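Local coordinates for protein mRNA export factor GLE1 (Saccharomyces cerevisiae, PDB 6B4E) that activates the DEAD-box ATPase Dbp5 together with inositol hexakisphosphate at nuclear pores, promoting mRNA export, here as its helical C-terminal domain, at residues Tyr172-Gly177 with Asn225-Ile230; Leu212-Cys216 with Leu253-Ile257; Leu231-Asp236 with Arg275-Leu280. All coordinates share one frame; numbering follows the deposited sequence.

Contact 1 of 3, residues Tyr172-Gly177 with Asn225-Ile230; sequences YDERMG and NTHFVI
The carboxylate of Asp173 reaches across to two consecutive residues, Asn225 and Thr226, and gives each one oxygen. OD2 takes the short hydrogen bond, 2.6 Å from the hydroxyl OG1 of Thr226, which arrives nearly along the C-O axis. OD1 receives ND2 of Asn225 at 2.9 Å; this bond is bent, 141° at the hydrogen, and although OD1 lies close to the plane of the donating amide, ND2 stands well above the carboxylate plane. With an oxygen held on each side, the carboxylate has little freedom to rotate.

The buried flank is closely packed around Thr226. Its OG1 sits at the edge of the Tyr172 ring, 3.4 Å from CE2 and near the ring plane, while Met176 CG lies over one face of the same ring. Thr226 CG2 meets that CG at 3.8 Å, and Met176 CB touches Ile230 CG2 at 3.7 Å. The phenol OH is hydrogen-bonded to the carbonyl oxygen of Met156, and Trp158 stacks on the ring.

Two helices of an all-helical domain, 169-188 and 225-264, meet here with their chains running the same way, the segments 8.8 Å apart and crossing at -36°. At Gly177 the backbones come closest, its CA 4.6 Å from that of Ile230; the lack of a side chain at this glycine is consistent with so close an approach.

The other flank, toward solvent, is looser. Val229 is partly exposed and rests CG1 on the carbonyl oxygen of Asp173, its CG2 no nearer than 4.2 Å to Asp173 CB. Asn225, also partly exposed, turns its OD1 away to the backbone N of Gly272, so one amide bridges this interface and the start of helix 271-284.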
ATOM      1  N   TYR A 172     -10.817  -2.495 -11.716  1.00 25.34           N
ATOM      2  CA  TYR A 172     -10.607  -2.653 -10.283  1.00 27.87           C
ATOM      3  C   TYR A 172      -9.239  -3.244  -9.991  1.00 24.04           C
ATOM      4  O   TYR A 172      -8.496  -2.739  -9.138  1.00 25.99           O
ATOM      5  CB  TYR A 172     -11.709  -3.536  -9.711  1.00 34.43           C
ATOM      6  CG  TYR A 172     -11.535  -3.894  -8.258  1.00 27.82           C
ATOM      7  CD1 TYR A 172     -11.839  -2.990  -7.244  1.00 28.60           C
ATOM      8  CD2 TYR A 172     -11.087  -5.156  -7.891  1.00 25.07           C
ATOM      9  CE1 TYR A 172     -11.679  -3.344  -5.894  1.00 35.60           C
ATOM     10  CE2 TYR A 172     -10.947  -5.518  -6.561  1.00 23.66           C
ATOM     11  CZ  TYR A 172     -11.233  -4.614  -5.570  1.00 41.41           C
ATOM     12  OH  TYR A 172     -11.062  -5.015  -4.263  1.00 35.01           O
ATOM     13  N   ASP A 173      -8.895  -4.334 -10.669  1.00 27.39           N
ATOM     14  CA  ASP A 173      -7.630  -5.002 -10.384  1.00 23.63           C
ATOM     15  C   ASP A 173      -6.452  -4.074 -10.633  1.00 25.25           C
ATOM     16  O   ASP A 173      -5.509  -4.033  -9.836  1.00 27.12           O
ATOM     17  CB  ASP A 173      -7.487  -6.272 -11.227  1.00 23.57           C
ATOM     18  CG  ASP A 173      -8.381  -7.408 -10.736  1.00 25.36           C
ATOM     19  OD1 ASP A 173      -8.600  -8.360 -11.513  1.00 30.57           O
ATOM     20  OD2 ASP A 173      -8.877  -7.339  -9.601  1.00 33.66           O
ATOM     21  N   GLU A 174      -6.480  -3.329 -11.738  1.00 23.60           N
ATOM     22  CA  GLU A 174      -5.327  -2.502 -12.076  1.00 21.63           C
ATOM     23  C   GLU A 174      -5.206  -1.315 -11.134  1.00 23.83           C
ATOM     24  O   GLU A 174      -4.084  -0.938 -10.763  1.00 25.72           O
ATOM     25  CB  GLU A 174      -5.395  -2.073 -13.534  1.00 25.30           C
ATOM     26  CG  GLU A 174      -5.126  -3.246 -14.499  1.00 24.52           C
ATOM     27  CD  GLU A 174      -4.974  -2.841 -15.960  1.00 36.47           C
ATOM     28  OE1 GLU A 174      -5.191  -1.657 -16.288  1.00 33.65           O
ATOM     29  OE2 GLU A 174      -4.633  -3.714 -16.788  1.00 36.35           O
ATOM     30  N   ARG A 175      -6.336  -0.766 -10.677  1.00 23.76           N
ATOM     31  CA  ARG A 175      -6.305   0.243  -9.618  1.00 23.65           C
ATOM     32  C   ARG A 175      -5.705  -0.315  -8.326  1.00 30.46           C
ATOM     33  O   ARG A 175      -4.864   0.331  -7.685  1.00 27.58           O
ATOM     34  CB  ARG A 175      -7.714   0.782  -9.345  1.00 27.99           C
ATOM     35  CG  ARG A 175      -8.288   1.626 -10.434  1.00 24.53           C
ATOM     36  CD  ARG A 175      -9.507   2.420  -9.960  1.00 34.80           C
ATOM     37  NE  ARG A 175     -10.554   1.598  -9.341  1.00 32.01           N
ATOM     38  CZ  ARG A 175     -10.787   1.504  -8.029  1.00 32.62           C
ATOM     39  NH1 ARG A 175     -10.051   2.182  -7.155  1.00 32.65           N
ATOM     40  NH2 ARG A 175     -11.771   0.737  -7.574  1.00 29.32           N
ATOM     41  N   MET A 176      -6.144  -1.507  -7.905  1.00 27.03           N
ATOM     42  CA  MET A 176      -5.617  -2.060  -6.664  1.00 23.49           C
ATOM     43  C   MET A 176      -4.116  -2.301  -6.787  1.00 24.64           C
ATOM     44  O   MET A 176      -3.353  -2.034  -5.848  1.00 26.83           O
ATOM     45  CB  MET A 176      -6.332  -3.365  -6.293  1.00 24.36           C
ATOM     46  CG  MET A 176      -7.819  -3.230  -6.010  1.00 29.51           C
ATOM     47  SD  MET A 176      -8.213  -2.098  -4.666  1.00 29.80           S
ATOM     48  CE  MET A 176      -8.707  -0.664  -5.625  1.00 29.97           C
ATOM     49  N   GLY A 177      -3.675  -2.798  -7.943  1.00 23.92           N
ATOM     50  CA  GLY A 177      -2.261  -3.095  -8.108  1.00 23.47           C
ATOM     51  C   GLY A 177      -1.412  -1.843  -8.068  1.00 21.97           C
ATOM     52  O   GLY A 177      -0.338  -1.826  -7.454  1.00 24.37           O
ATOM     53  N   ASN A 225      -8.934 -13.090  -7.860  1.00 23.01           N
ATOM     54  CA  ASN A 225      -7.809 -12.737  -8.716  1.00 28.56           C
ATOM     55  C   ASN A 225      -7.047 -11.542  -8.166  1.00 24.23           C
ATOM     56  O   ASN A 225      -5.822 -11.460  -8.332  1.00 25.76           O
ATOM     57  CB  ASN A 225      -8.293 -12.442 -10.130  1.00 28.91           C
ATOM     58  CG  ASN A 225      -7.160 -12.064 -11.064  1.00 27.56           C
ATOM     59  OD1 ASN A 225      -6.209 -12.823 -11.255  1.00 24.23           O
ATOM     60  ND2 ASN A 225      -7.268 -10.895 -11.672  1.00 25.23           N
ATOM     61  N   THR A 226      -7.755 -10.611  -7.509  1.00 23.18           N
ATOM     62  CA  THR A 226      -7.137  -9.361  -7.070  1.00 22.26           C
ATOM     63  C   THR A 226      -6.031  -9.606  -6.052  1.00 27.46           C
ATOM     64  O   THR A 226      -5.034  -8.877  -6.023  1.00 25.87           O
ATOM     65  CB  THR A 226      -8.188  -8.427  -6.469  1.00 24.32           C
ATOM     66  OG1 THR A 226      -9.380  -8.427  -7.283  1.00 27.82           O
ATOM     67  CG2 THR A 226      -7.643  -7.030  -6.375  1.00 28.72           C
ATOM     68  N   HIS A 227      -6.199 -10.598  -5.180  1.00 27.21           N
ATOM     69  CA  HIS A 227      -5.123 -10.916  -4.243  1.00 28.22           C
ATOM     70  C   HIS A 227      -3.838 -11.242  -4.989  1.00 21.07           C
ATOM     71  O   HIS A 227      -2.742 -10.829  -4.582  1.00 22.02           O
ATOM     72  CB  HIS A 227      -5.513 -12.092  -3.358  1.00 27.41           C
ATOM     73  CG  HIS A 227      -6.619 -11.779  -2.407  1.00 26.71           C
ATOM     74  ND1 HIS A 227      -7.949 -11.954  -2.733  1.00 26.70           N
ATOM     75  CD2 HIS A 227      -6.600 -11.285  -1.148  1.00 27.21           C
ATOM     76  CE1 HIS A 227      -8.700 -11.595  -1.708  1.00 38.91           C
ATOM     77  NE2 HIS A 227      -7.907 -11.190  -0.732  1.00 28.04           N
ATOM     78  N   PHE A 228      -3.954 -11.986  -6.080  1.00 22.61           N
ATOM     79  CA  PHE A 228      -2.774 -12.350  -6.839  1.00 19.22           C
ATOM     80  C   PHE A 228      -2.220 -11.152  -7.584  1.00 21.45           C
ATOM     81  O   PHE A 228      -0.998 -11.003  -7.703  1.00 21.48           O
ATOM     82  CB  PHE A 228      -3.095 -13.486  -7.810  1.00 28.31           C
ATOM     83  CG  PHE A 228      -3.391 -14.802  -7.128  1.00 25.78           C
ATOM     84  CD1 PHE A 228      -2.369 -15.592  -6.639  1.00 24.27           C
ATOM     85  CD2 PHE A 228      -4.692 -15.235  -6.966  1.00 22.23           C
ATOM     86  CE1 PHE A 228      -2.638 -16.788  -6.011  1.00 23.63           C
ATOM     87  CE2 PHE A 228      -4.968 -16.437  -6.345  1.00 21.72           C
ATOM     88  CZ  PHE A 228      -3.931 -17.216  -5.869  1.00 25.57           C
ATOM     89  N   VAL A 229      -3.107 -10.301  -8.105  1.00 20.86           N
ATOM     90  CA  VAL A 229      -2.668  -9.084  -8.771  1.00 23.51           C
ATOM     91  C   VAL A 229      -1.845  -8.221  -7.821  1.00 22.05           C
ATOM     92  O   VAL A 229      -0.753  -7.769  -8.173  1.00 21.49           O
ATOM     93  CB  VAL A 229      -3.873  -8.310  -9.338  1.00 25.48           C
ATOM     94  CG1 VAL A 229      -3.424  -6.955  -9.887  1.00 26.53           C
ATOM     95  CG2 VAL A 229      -4.525  -9.106 -10.445  1.00 24.93           C
ATOM     96  N   ILE A 230      -2.368  -7.932  -6.627  1.00 21.74           N
ATOM     97  CA  ILE A 230      -1.637  -7.018  -5.760  1.00 21.07           C
ATOM     98  C   ILE A 230      -0.348  -7.670  -5.275  1.00 20.65           C
ATOM     99  O   ILE A 230       0.648  -6.973  -5.047  1.00 23.01           O
ATOM    100  CB  ILE A 230      -2.506  -6.515  -4.592  1.00 25.76           C
ATOM    101  CG1 ILE A 230      -2.903  -7.643  -3.646  1.00 23.43           C
ATOM    102  CG2 ILE A 230      -3.745  -5.775  -5.132  1.00 31.22           C
ATOM    103  CD1 ILE A 230      -1.920  -7.834  -2.488  1.00 24.33           C
TER

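Contact 2 of 3, residues Leu212-Cys216 with Leu253-Ile257; sequences LARIC and LLILI
Leu212 and Leu253 begin a purely apolar interface in which aliphatic branches do most of the work. Leu253 CD2 comes up against Leu212 CB at 3.7 Å, and the methyl CD2 of Leu212 reaches farther, to Ile257 CD1 at 3.9 Å and to Leu254 CD2 at 4.0 Å. Leu212 thus meets one face of the opposite helix through Leu253, Leu254 and Ile257, spanning one helical turn.

The segments, on helices 206-216 and 225-264, run in the same general direction, 10.4 Å apart and crossing at 39°. At this spacing leucine and isoleucine side chains fill the gap between two helices of the all-helical domain.

The second kind of contact is sulfur against methyl groups. Cys216 SG, anti to its own carbonyl carbon (chi1 -75°), projects among three residues: Ile257 CG2 at 3.3 Å, a tight approach, Leu256 CD2 at 3.5 Å and, less closely, Leu253 CD1. Ile257 therefore divides its branches, CG2 to the sulfur and CD1 to Leu212. With an alanine at Leu253, Leu212 CB and one side of the Cys216 sulfur would probably lose their apolar cover, opening a gap between the helices.

Ala213, Cys216, Leu253 and Leu256 also pack on apolar side chains of another protein's chain, consistent with this region's known interactions with Nup42, Dbp5 and Gfd1.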
ATOM      1  N   LEU A 212       1.569 -10.236   3.148  1.00 24.14           N
ATOM      2  CA  LEU A 212       1.739 -11.576   2.604  1.00 24.03           C
ATOM      3  C   LEU A 212       1.222 -12.622   3.579  1.00 21.91           C
ATOM      4  O   LEU A 212       0.549 -13.574   3.172  1.00 25.13           O
ATOM      5  CB  LEU A 212       3.215 -11.820   2.264  1.00 22.53           C
ATOM      6  CG  LEU A 212       3.654 -11.374   0.852  1.00 21.79           C
ATOM      7  CD1 LEU A 212       3.462  -9.880   0.639  1.00 23.36           C
ATOM      8  CD2 LEU A 212       5.100 -11.769   0.571  1.00 25.05           C
ATOM      9  N   ALA A 213       1.550 -12.472   4.865  1.00 22.64           N
ATOM     10  CA  ALA A 213       1.109 -13.438   5.863  1.00 24.66           C
ATOM     11  C   ALA A 213      -0.405 -13.483   5.955  1.00 27.00           C
ATOM     12  O   ALA A 213      -0.993 -14.562   6.051  1.00 31.71           O
ATOM     13  CB  ALA A 213       1.705 -13.098   7.231  1.00 30.42           C
ATOM     14  N   ARG A 214      -1.048 -12.317   5.979  1.00 30.96           N
ATOM     15  CA  ARG A 214      -2.491 -12.271   6.191  1.00 29.40           C
ATOM     16  C   ARG A 214      -3.252 -12.830   5.000  1.00 29.05           C
ATOM     17  O   ARG A 214      -4.290 -13.483   5.173  1.00 30.77           O
ATOM     18  CB  ARG A 214      -2.920 -10.835   6.479  1.00 28.57           C
ATOM     19  CG  ARG A 214      -2.443 -10.395   7.863  1.00 29.77           C
ATOM     20  CD  ARG A 214      -2.575  -8.908   8.087  1.00 33.02           C
ATOM     21  NE  ARG A 214      -2.015  -8.578   9.389  1.00 30.93           N
ATOM     22  CZ  ARG A 214      -1.872  -7.356   9.880  1.00 27.40           C
ATOM     23  NH1 ARG A 214      -2.294  -6.297   9.208  1.00 30.39           N
ATOM     24  NH2 ARG A 214      -1.293  -7.202  11.062  1.00 33.40           N
ATOM     25  N   ILE A 215      -2.780 -12.548   3.785  1.00 27.60           N
ATOM     26  CA  ILE A 215      -3.400 -13.144   2.610  1.00 25.94           C
ATOM     27  C   ILE A 215      -3.210 -14.655   2.629  1.00 29.06           C
ATOM     28  O   ILE A 215      -4.146 -15.411   2.359  1.00 28.79           O
ATOM     29  CB  ILE A 215      -2.842 -12.500   1.324  1.00 28.36           C
ATOM     30  CG1 ILE A 215      -3.307 -11.038   1.236  1.00 25.93           C
ATOM     31  CG2 ILE A 215      -3.322 -13.269   0.103  1.00 27.51           C
ATOM     32  CD1 ILE A 215      -2.725 -10.255   0.056  1.00 28.84           C
ATOM     33  N   CYS A 216      -2.013 -15.125   3.000  1.00 25.22           N
ATOM     34  CA  CYS A 216      -1.805 -16.564   3.108  1.00 26.88           C
ATOM     35  C   CYS A 216      -2.644 -17.196   4.210  1.00 27.54           C
ATOM     36  O   CYS A 216      -2.861 -18.410   4.184  1.00 29.39           O
ATOM     37  CB  CYS A 216      -0.338 -16.872   3.357  1.00 30.69           C
ATOM     38  SG  CYS A 216       0.673 -16.676   1.872  1.00 30.21           S
ATOM     39  N   LEU A 253       8.100 -17.466   2.622  1.00 20.22           N
ATOM     40  CA  LEU A 253       6.817 -16.817   2.386  1.00 25.35           C
ATOM     41  C   LEU A 253       6.610 -16.551   0.900  1.00 27.29           C
ATOM     42  O   LEU A 253       5.478 -16.639   0.406  1.00 21.70           O
ATOM     43  CB  LEU A 253       6.738 -15.533   3.223  1.00 24.90           C
ATOM     44  CG  LEU A 253       5.395 -14.813   3.322  1.00 28.36           C
ATOM     45  CD1 LEU A 253       4.242 -15.776   3.518  1.00 25.13           C
ATOM     46  CD2 LEU A 253       5.449 -13.824   4.456  1.00 25.74           C
ATOM     47  N   LEU A 254       7.685 -16.248   0.163  1.00 17.69           N
ATOM     48  CA  LEU A 254       7.562 -16.105  -1.289  1.00 19.74           C
ATOM     49  C   LEU A 254       7.191 -17.426  -1.940  1.00 21.04           C
ATOM     50  O   LEU A 254       6.389 -17.458  -2.888  1.00 19.46           O
ATOM     51  CB  LEU A 254       8.858 -15.573  -1.902  1.00 22.12           C
ATOM     52  CG  LEU A 254       9.283 -14.152  -1.513  1.00 20.56           C
ATOM     53  CD1 LEU A 254      10.419 -13.731  -2.451  1.00 18.58           C
ATOM     54  CD2 LEU A 254       8.149 -13.171  -1.590  1.00 21.63           C
ATOM     55  N   ILE A 255       7.775 -18.529  -1.465  1.00 20.10           N
ATOM     56  CA  ILE A 255       7.378 -19.842  -1.965  1.00 19.52           C
ATOM     57  C   ILE A 255       5.910 -20.102  -1.651  1.00 23.77           C
ATOM     58  O   ILE A 255       5.179 -20.679  -2.463  1.00 23.01           O
ATOM     59  CB  ILE A 255       8.293 -20.930  -1.374  1.00 20.44           C
ATOM     60  CG1 ILE A 255       9.724 -20.731  -1.899  1.00 20.04           C
ATOM     61  CG2 ILE A 255       7.762 -22.336  -1.690  1.00 23.84           C
ATOM     62  CD1 ILE A 255      10.762 -21.530  -1.188  1.00 23.02           C
ATOM     63  N   LEU A 256       5.455 -19.700  -0.467  1.00 19.28           N
ATOM     64  CA  LEU A 256       4.076 -19.969  -0.091  1.00 21.83           C
ATOM     65  C   LEU A 256       3.114 -19.233  -1.016  1.00 23.52           C
ATOM     66  O   LEU A 256       2.142 -19.825  -1.495  1.00 23.15           O
ATOM     67  CB  LEU A 256       3.835 -19.594   1.369  1.00 20.93           C
ATOM     68  CG  LEU A 256       2.495 -20.072   1.937  1.00 27.43           C
ATOM     69  CD1 LEU A 256       2.417 -21.612   2.013  1.00 30.47           C
ATOM     70  CD2 LEU A 256       2.297 -19.491   3.291  1.00 23.01           C
ATOM     71  N   ILE A 257       3.372 -17.949  -1.309  1.00 23.00           N
ATOM     72  CA  ILE A 257       2.445 -17.227  -2.196  1.00 23.10           C
ATOM     73  C   ILE A 257       2.608 -17.676  -3.645  1.00 25.26           C
ATOM     74  O   ILE A 257       1.624 -17.792  -4.384  1.00 24.78           O
ATOM     75  CB  ILE A 257       2.582 -15.688  -2.078  1.00 19.85           C
ATOM     76  CG1 ILE A 257       3.989 -15.146  -2.409  1.00 23.22           C
ATOM     77  CG2 ILE A 257       2.141 -15.240  -0.724  1.00 24.02           C
ATOM     78  CD1 ILE A 257       4.002 -13.621  -2.625  1.00 23.84           C
TER

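Contact 3 of 3, residues Leu231-Asp236 with Arg275-Leu280; sequences LGSWWD and RLRILL
Trp235 lies along Leu279, and its indole can be followed outward atom by atom. CB starts 3.9 Å from Leu279 CD1, the same methyl that also touches CG. Because chi1 places CG anti to the backbone N (-171°), the ring is carried across the neighbouring helix, and Leu279 CB comes over one face of the five-membered ring in a CH-pi contact, 3.8 Å from its centroid. On the pyrrole side NE1 gives its hydrogen to a water, which in turn donates to Leu279 O, so the N-H is satisfied by a bridging water. On the benzene side CE3 touches Leu276 CD1 at 3.7 Å, CZ2 nears the Leu279 carbonyl, and CH2, the far end, reaches Leu280 CA.

In this all-helical domain, helix 271-284 runs roughly alongside 231-236, 30° from parallel, and Leu254 and Ile257, later in range 225-264, also pack on Trp235. The lack of a side chain at Gly232 is consistent with the approach of the two helices, its CA 5.3 Å from that of Leu276.

At the more exposed margin, Arg275 and Asp236 form a salt bridge. Both NH1 and NH2 grip the single oxygen OD1 end-on, each at 3.0 Å; NH2 comes from the syn side, NH1 from above the carboxylate plane, and OD1 stays near the guanidinium plane. The bend at chi3 of Arg275 (90°) turns the group toward this acid, and NH1 also donates to a water held by Ser233 OG. Leu279 CD2 packs 3.5 Å from the other oxygen, Asp236 OD2.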
ATOM      1  N   LEU A 231      -0.326  -9.001  -5.117  1.00 21.56           N
ATOM      2  CA  LEU A 231       0.915  -9.669  -4.728  1.00 17.63           C
ATOM      3  C   LEU A 231       1.964  -9.570  -5.829  1.00 22.57           C
ATOM      4  O   LEU A 231       3.161  -9.450  -5.548  1.00 22.14           O
ATOM      5  CB  LEU A 231       0.649 -11.138  -4.370  1.00 21.35           C
ATOM      6  CG  LEU A 231      -0.058 -11.408  -3.031  1.00 26.89           C
ATOM      7  CD1 LEU A 231      -0.375 -12.886  -2.858  1.00 23.86           C
ATOM      8  CD2 LEU A 231       0.785 -10.916  -1.877  1.00 27.36           C
ATOM      9  N   GLY A 232       1.541  -9.627  -7.088  1.00 17.90           N
ATOM     10  CA  GLY A 232       2.490  -9.456  -8.179  1.00 19.17           C
ATOM     11  C   GLY A 232       2.974  -8.025  -8.297  1.00 25.49           C
ATOM     12  O   GLY A 232       4.158  -7.779  -8.541  1.00 21.16           O
ATOM     13  N   SER A 233       2.065  -7.052  -8.124  1.00 19.44           N
ATOM     14  CA  SER A 233       2.497  -5.665  -8.072  1.00 16.65           C
ATOM     15  C   SER A 233       3.461  -5.443  -6.916  1.00 18.85           C
ATOM     16  O   SER A 233       4.460  -4.719  -7.054  1.00 21.29           O
ATOM     17  CB  SER A 233       1.285  -4.748  -7.915  1.00 21.91           C
ATOM     18  OG  SER A 233       0.455  -4.874  -9.048  1.00 21.51           O
ATOM     19  N   TRP A 234       3.131  -6.006  -5.745  1.00 20.02           N
ATOM     20  CA  TRP A 234       4.017  -5.942  -4.589  1.00 20.29           C
ATOM     21  C   TRP A 234       5.386  -6.523  -4.921  1.00 18.88           C
ATOM     22  O   TRP A 234       6.424  -5.920  -4.619  1.00 19.41           O
ATOM     23  CB  TRP A 234       3.397  -6.695  -3.409  1.00 22.54           C
ATOM     24  CG  TRP A 234       4.356  -6.784  -2.265  1.00 19.84           C
ATOM     25  CD1 TRP A 234       4.505  -5.888  -1.248  1.00 20.65           C
ATOM     26  CD2 TRP A 234       5.342  -7.801  -2.053  1.00 18.00           C
ATOM     27  NE1 TRP A 234       5.519  -6.284  -0.418  1.00 20.35           N
ATOM     28  CE2 TRP A 234       6.051  -7.450  -0.886  1.00 19.38           C
ATOM     29  CE3 TRP A 234       5.694  -8.968  -2.733  1.00 20.95           C
ATOM     30  CZ2 TRP A 234       7.077  -8.232  -0.379  1.00 24.18           C
ATOM     31  CZ3 TRP A 234       6.725  -9.746  -2.225  1.00 21.93           C
ATOM     32  CH2 TRP A 234       7.402  -9.362  -1.082  1.00 16.33           C
ATOM     33  N   TRP A 235       5.399  -7.705  -5.540  1.00 18.54           N
ATOM     34  CA  TRP A 235       6.643  -8.409  -5.854  1.00 20.85           C
ATOM     35  C   TRP A 235       7.562  -7.569  -6.732  1.00 17.85           C
ATOM     36  O   TRP A 235       8.748  -7.404  -6.424  1.00 19.82           O
ATOM     37  CB  TRP A 235       6.293  -9.722  -6.545  1.00 16.70           C
ATOM     38  CG  TRP A 235       7.394 -10.733  -6.781  1.00 20.02           C
ATOM     39  CD1 TRP A 235       8.512 -10.590  -7.551  1.00 15.06           C
ATOM     40  CD2 TRP A 235       7.417 -12.067  -6.283  1.00 16.79           C
ATOM     41  NE1 TRP A 235       9.238 -11.768  -7.560  1.00 20.69           N
ATOM     42  CE2 TRP A 235       8.582 -12.686  -6.775  1.00 18.37           C
ATOM     43  CE3 TRP A 235       6.565 -12.797  -5.449  1.00 18.39           C
ATOM     44  CZ2 TRP A 235       8.901 -14.011  -6.486  1.00 21.49           C
ATOM     45  CZ3 TRP A 235       6.892 -14.108  -5.151  1.00 22.98           C
ATOM     46  CH2 TRP A 235       8.048 -14.702  -5.666  1.00 19.72           C
ATOM     47  N   ASP A 236       7.024  -7.028  -7.827  1.00 18.55           N
ATOM     48  CA  ASP A 236       7.817  -6.201  -8.730  1.00 18.23           C
ATOM     49  C   ASP A 236       8.390  -4.985  -8.019  1.00 20.78           C
ATOM     50  O   ASP A 236       9.457  -4.490  -8.404  1.00 20.29           O
ATOM     51  CB  ASP A 236       6.969  -5.744  -9.927  1.00 18.71           C
ATOM     52  CG  ASP A 236       6.778  -6.826 -10.978  1.00 25.37           C
ATOM     53  OD1 ASP A 236       5.699  -6.840 -11.599  1.00 26.09           O
ATOM     54  OD2 ASP A 236       7.698  -7.624 -11.213  1.00 26.99           O
ATOM     55  N   ARG A 275       0.655 -14.846 -13.452  1.00 21.54           N
ATOM     56  CA  ARG A 275       1.781 -13.917 -13.437  1.00 19.59           C
ATOM     57  C   ARG A 275       2.621 -14.080 -12.175  1.00 15.57           C
ATOM     58  O   ARG A 275       3.856 -13.976 -12.227  1.00 20.34           O
ATOM     59  CB  ARG A 275       1.309 -12.474 -13.562  1.00 21.48           C
ATOM     60  CG  ARG A 275       2.480 -11.571 -13.945  1.00 26.86           C
ATOM     61  CD  ARG A 275       2.031 -10.185 -14.299  1.00 36.79           C
ATOM     62  NE  ARG A 275       2.014  -9.324 -13.123  1.00 27.89           N
ATOM     63  CZ  ARG A 275       3.094  -8.758 -12.601  1.00 30.90           C
ATOM     64  NH1 ARG A 275       2.978  -7.984 -11.536  1.00 23.79           N
ATOM     65  NH2 ARG A 275       4.290  -8.971 -13.139  1.00 28.18           N
ATOM     66  N   LEU A 276       1.980 -14.316 -11.028  1.00 18.72           N
ATOM     67  CA  LEU A 276       2.749 -14.527  -9.803  1.00 22.76           C
ATOM     68  C   LEU A 276       3.616 -15.772  -9.926  1.00 21.58           C
ATOM     69  O   LEU A 276       4.762 -15.792  -9.467  1.00 21.37           O
ATOM     70  CB  LEU A 276       1.817 -14.645  -8.596  1.00 21.49           C
ATOM     71  CG  LEU A 276       2.492 -14.601  -7.221  1.00 20.86           C
ATOM     72  CD1 LEU A 276       3.234 -13.291  -7.014  1.00 24.05           C
ATOM     73  CD2 LEU A 276       1.472 -14.796  -6.095  1.00 23.67           C
ATOM     74  N   ARG A 277       3.091 -16.824 -10.561  1.00 20.04           N
ATOM     75  CA  ARG A 277       3.906 -18.019 -10.746  1.00 23.10           C
ATOM     76  C   ARG A 277       5.094 -17.732 -11.663  1.00 23.57           C
ATOM     77  O   ARG A 277       6.184 -18.267 -11.455  1.00 23.33           O
ATOM     78  CB  ARG A 277       3.054 -19.163 -11.296  1.00 27.88           C
ATOM     79  CG  ARG A 277       3.874 -20.397 -11.664  1.00 47.10           C
ATOM     80  CD  ARG A 277       3.010 -21.623 -11.888  1.00 48.24           C
ATOM     81  NE  ARG A 277       2.334 -22.056 -10.671  1.00 41.06           N
ATOM     82  CZ  ARG A 277       2.878 -22.831  -9.736  1.00 40.82           C
ATOM     83  NH1 ARG A 277       2.168 -23.172  -8.664  1.00 34.44           N
ATOM     84  NH2 ARG A 277       4.128 -23.264  -9.861  1.00 43.24           N
ATOM     85  N   ILE A 278       4.904 -16.888 -12.684  1.00 20.17           N
ATOM     86  CA  ILE A 278       6.022 -16.507 -13.554  1.00 20.04           C
ATOM     87  C   ILE A 278       7.098 -15.766 -12.759  1.00 22.14           C
ATOM     88  O   ILE A 278       8.305 -15.969 -12.986  1.00 21.02           O
ATOM     89  CB  ILE A 278       5.500 -15.657 -14.731  1.00 22.77           C
ATOM     90  CG1 ILE A 278       4.660 -16.540 -15.676  1.00 31.39           C
ATOM     91  CG2 ILE A 278       6.642 -14.962 -15.454  1.00 32.96           C
ATOM     92  CD1 ILE A 278       5.420 -17.653 -16.352  1.00 60.18           C
ATOM     93  N   LEU A 279       6.681 -14.891 -11.829  1.00 19.96           N
ATOM     94  CA  LEU A 279       7.637 -14.185 -10.975  1.00 18.01           C
ATOM     95  C   LEU A 279       8.377 -15.159 -10.067  1.00 17.50           C
ATOM     96  O   LEU A 279       9.607 -15.053  -9.888  1.00 19.91           O
ATOM     97  CB  LEU A 279       6.927 -13.123 -10.140  1.00 22.17           C
ATOM     98  CG  LEU A 279       6.353 -11.941 -10.925  1.00 18.05           C
ATOM     99  CD1 LEU A 279       5.488 -11.056 -10.097  1.00 19.77           C
ATOM    100  CD2 LEU A 279       7.463 -11.083 -11.555  1.00 22.76           C
ATOM    101  N   LEU A 280       7.647 -16.116  -9.479  1.00 18.19           N
ATOM    102  CA  LEU A 280       8.310 -17.152  -8.691  1.00 19.33           C
ATOM    103  C   LEU A 280       9.361 -17.861  -9.536  1.00 28.65           C
ATOM    104  O   LEU A 280      10.490 -18.086  -9.087  1.00 18.09           O
ATOM    105  CB  LEU A 280       7.284 -18.164  -8.171  1.00 22.43           C
ATOM    106  CG  LEU A 280       7.859 -19.450  -7.536  1.00 22.64           C
ATOM    107  CD1 LEU A 280       8.103 -19.250  -6.075  1.00 23.65           C
ATOM    108  CD2 LEU A 280       6.971 -20.668  -7.765  1.00 23.00           C
TER
HETATM  109  O   HOH W   1       0.235  -6.744 -11.072  1.00 26.81           O
HETATM  110  O   HOH W   2      11.104 -12.743  -9.486  1.00 18.85           O

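From the N terminus, helix 169-188 supplies the first half of contact 1, and helix 206-216 opens contact 2 before 225-230 closes the loop of contact 1. Contact 3 opens at the very next residue, 231, so contacts 1 and 3 follow in series, while contact 2, closing at 253-257, crosses both; contact 3 closes last, at 275-280. Range 225-264 serves all three, tying helices 169-188, 206-216 and 271-284 into one helical body. The contacts also meet directly: Ile230 packs on Ile215 between contacts 1 and 2, Leu212 on Trp234 between contacts 2 and 3, and Phe228 on Leu276 between contacts 1 and 3.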